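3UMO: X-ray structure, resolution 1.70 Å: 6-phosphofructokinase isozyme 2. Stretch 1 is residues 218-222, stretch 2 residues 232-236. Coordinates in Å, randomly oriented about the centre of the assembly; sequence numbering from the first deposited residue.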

ATOM      1  N   ALA A 218     -22.028 -25.124  24.682  1.00 29.64           N
ATOM      2  CA  ALA A 218     -20.674 -25.651  24.799  1.00 27.10           C
ATOM      3  C   ALA A 218     -20.320 -25.859  26.265  1.00 29.72           C
ATOM      4  O   ALA A 218     -20.752 -25.092  27.129  1.00 32.66           O
ATOM      5  CB  ALA A 218     -19.667 -24.715  24.129  1.00 24.90           C
ATOM      6  N   LYS A 219     -19.542 -26.900  26.545  1.00 30.29           N
ATOM      7  CA  LYS A 219     -19.076 -27.151  27.908  1.00 29.19           C
ATOM      8  C   LYS A 219     -17.999 -26.144  28.283  1.00 29.61           C
ATOM      9  O   LYS A 219     -17.945 -25.655  29.412  1.00 29.51           O
ATOM     10  CB  LYS A 219     -18.532 -28.575  28.037  1.00 25.88           C
ATOM     11  CG  LYS A 219     -19.602 -29.663  27.884  1.00 34.03           C
ATOM     12  CD  LYS A 219     -19.054 -31.034  28.281  1.00 47.99           C
ATOM     13  CE  LYS A 219     -20.106 -32.133  28.162  1.00 54.92           C
ATOM     14  NZ  LYS A 219     -20.380 -32.499  26.746  1.00 61.12           N
ATOM     15  N   ARG A 220     -17.143 -25.842  27.317  1.00 24.15           N
ATOM     16  CA  ARG A 220     -16.047 -24.908  27.508  1.00 25.82           C
ATOM     17  C   ARG A 220     -15.984 -23.940  26.338  1.00 21.83           C
ATOM     18  O   ARG A 220     -16.105 -24.343  25.181  1.00 28.06           O
ATOM     19  CB  ARG A 220     -14.725 -25.665  27.603  1.00 26.52           C
ATOM     20  CG  ARG A 220     -14.733 -26.820  28.597  1.00 29.43           C
ATOM     21  CD  ARG A 220     -13.477 -27.669  28.439  1.00 35.88           C
ATOM     22  NE  ARG A 220     -13.552 -28.894  29.231  1.00 37.42           N
ATOM     23  CZ  ARG A 220     -14.204 -29.990  28.854  1.00 44.49           C
ATOM     24  NH1 ARG A 220     -14.848 -30.022  27.693  1.00 34.00           N
ATOM     25  NH2 ARG A 220     -14.217 -31.056  29.641  1.00 47.28           N
ATOM     26  N   VAL A 221     -15.798 -22.663  26.650  1.00 20.89           N
ATOM     27  CA  VAL A 221     -15.619 -21.644  25.630  1.00 17.59           C
ATOM     28  C   VAL A 221     -14.296 -20.956  25.904  1.00 20.23           C
ATOM     29  O   VAL A 221     -14.073 -20.425  26.996  1.00 21.92           O
ATOM     30  CB  VAL A 221     -16.755 -20.600  25.649  1.00 23.42           C
ATOM     31  CG1 VAL A 221     -16.442 -19.452  24.683  1.00 24.29           C
ATOM     32  CG2 VAL A 221     -18.079 -21.255  25.294  1.00 23.13           C
ATOM     33  N   VAL A 222     -13.399 -20.993  24.934  1.00 18.22           N
ATOM     34  CA  VAL A 222     -12.166 -20.244  25.069  1.00 16.56           C
ATOM     35  C   VAL A 222     -12.168 -19.150  24.018  1.00 17.48           C
ATOM     36  O   VAL A 222     -12.062 -19.431  22.825  1.00 23.42           O
ATOM     37  CB  VAL A 222     -10.927 -21.150  24.920  1.00 17.36           C
ATOM     38  CG1 VAL A 222      -9.641 -20.323  24.988  1.00 19.36           C
ATOM     39  CG2 VAL A 222     -10.933 -22.211  26.013  1.00 24.72           C
ATOM     40  N   GLY A 232     -10.897 -18.263  29.180  1.00 19.99           N
ATOM     41  CA  GLY A 232     -11.507 -19.578  29.204  1.00 22.22           C
ATOM     42  C   GLY A 232     -12.643 -19.621  30.205  1.00 24.20           C
ATOM     43  O   GLY A 232     -12.497 -19.169  31.343  1.00 23.28           O
ATOM     44  N   VAL A 233     -13.782 -20.153  29.775  1.00 24.56           N
ATOM     45  CA  VAL A 233     -14.968 -20.207  30.623  1.00 32.30           C
ATOM     46  C   VAL A 233     -15.514 -21.631  30.739  1.00 29.66           C
ATOM     47  O   VAL A 233     -15.578 -22.362  29.744  1.00 25.06           O
ATOM     48  CB  VAL A 233     -16.060 -19.236  30.109  1.00 37.84           C
ATOM     49  CG1 VAL A 233     -17.372 -19.449  30.835  1.00 47.72           C
ATOM     50  CG2 VAL A 233     -15.600 -17.795  30.268  1.00 42.55           C
ATOM     51  N   ASP A 234     -15.877 -22.003  31.969  1.00 27.30           N
ATOM     52  CA  ASP A 234     -16.464 -23.289  32.318  1.00 36.45           C
ATOM     53  C   ASP A 234     -17.802 -23.023  32.980  1.00 32.38           C
ATOM     54  O   ASP A 234     -18.212 -21.873  33.127  1.00 31.82           O
ATOM     55  CB  ASP A 234     -15.599 -23.982  33.371  1.00 43.17           C
ATOM     56  CG  ASP A 234     -14.887 -25.189  32.836  1.00 51.77           C
ATOM     57  OD1 ASP A 234     -15.252 -25.660  31.738  1.00 65.80           O
ATOM     58  OD2 ASP A 234     -13.964 -25.672  33.525  1.00 46.19           O
ATOM     59  N   SER A 235     -18.464 -24.086  33.423  1.00 37.72           N
ATOM     60  CA  SER A 235     -19.651 -23.928  34.247  1.00 41.11           C
ATOM     61  C   SER A 235     -19.232 -23.500  35.653  1.00 43.05           C
ATOM     62  O   SER A 235     -20.050 -23.006  36.429  1.00 46.37           O
ATOM     63  CB  SER A 235     -20.452 -25.234  34.313  1.00 45.14           C
ATOM     64  OG  SER A 235     -19.725 -26.260  34.971  1.00 44.95           O
ATOM     65  N   GLU A 236     -17.950 -23.677  35.964  1.00 36.17           N
ATOM     66  CA  GLU A 236     -17.440 -23.424  37.308  1.00 41.85           C
ATOM     67  C   GLU A 236     -16.320 -22.389  37.355  1.00 41.50           C
ATOM     68  O   GLU A 236     -16.078 -21.774  38.395  1.00 42.96           O
ATOM     69  CB  GLU A 236     -16.934 -24.728  37.929  1.00 53.71           C
ATOM     70  CG  GLU A 236     -17.997 -25.807  38.058  1.00 68.32           C
ATOM     71  CD  GLU A 236     -17.400 -27.178  38.302  1.00 79.49           C
ATOM     72  OE1 GLU A 236     -16.171 -27.260  38.514  1.00 81.79           O
ATOM     73  OE2 GLU A 236     -18.157 -28.171  38.276  1.00 83.84           O
TER
HETATM   74  O   HOH W   1     -19.164 -26.540  31.492  1.00 34.51           O

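Arg220 and Asp234 carry opposite charges and sit across from each other, yet they form no salt bridge. Arg220 NE lies 4.4 Å from Asp234 OD1. The carboxylate oxygen is well out of the guanidinium plane, so no N-H points at it. What remains is attraction between charges at a distance. The closer approach is to the aliphatic part of the arginine, with Arg220 CG 3.4 Å from Asp234 OD1. The CA-to-CB bond of Asp234 points away from the first stretch, but the end of the side chain comes nearer. Its chi1 of -110° lies between the usual wells. Arg220 NH1 is hydrogen-bonded elsewhere in the structure.

The backbone is simpler. The two stretches run antiparallel, with end-to-end directions 160° apart. Val221 and Val233 form a hydrogen-bonded pair, with their CA atoms 5.2 Å apart. Val221 N donates to Val233 O at 3.1 Å, and Val233 N donates to Val221 O at 2.8 Å. The N-H...O angles are 165° and 154°, so both bonds are fairly straight. Each valine thus uses both its amide and its carbonyl on the same partner.

Two CA-H...O contacts flank this ring of bonds. Arg220 CA is 3.4 Å from Val233 O, and Gly232 CA is 3.5 Å from Val221 O. Each bonded carbonyl therefore also meets a weakly polarised C-H from the neighbouring residue.

The next pair, Val222 and Gly232, is not hydrogen-bonded. Val222 CA and Gly232 CA come to 4.2 Å, closer than in the valine pair. Gly232 has no side chain, and Val222 CG2 lies 4.2 Å from Gly232 CA. This is a nonpolar contact on the face of the sheet that carries the Val222 side chain. Val221 and Val233 direct their side chains to the other face. Both are buried and both have chi1 in the t well.

Past the valine pair, toward Lys219 and Ser235, a water joins the two stretches. Water 1 donates a hydrogen bond to Lys219 O at 2.6 Å. The oxygen of water 1 also accepts a weak hydrogen bond from Ser235 N, at 3.2 Å. The direct separation of Lys219 O and Ser235 N is 4.3 Å, and the water links them. The side chain of Lys219 takes little part in the contact. Its end leads away, and Lys219 NZ is hydrogen-bonded elsewhere in the structure.

The contact buries 230 Å² in all, counting both sides. Ala218 and Glu236 stay out of it.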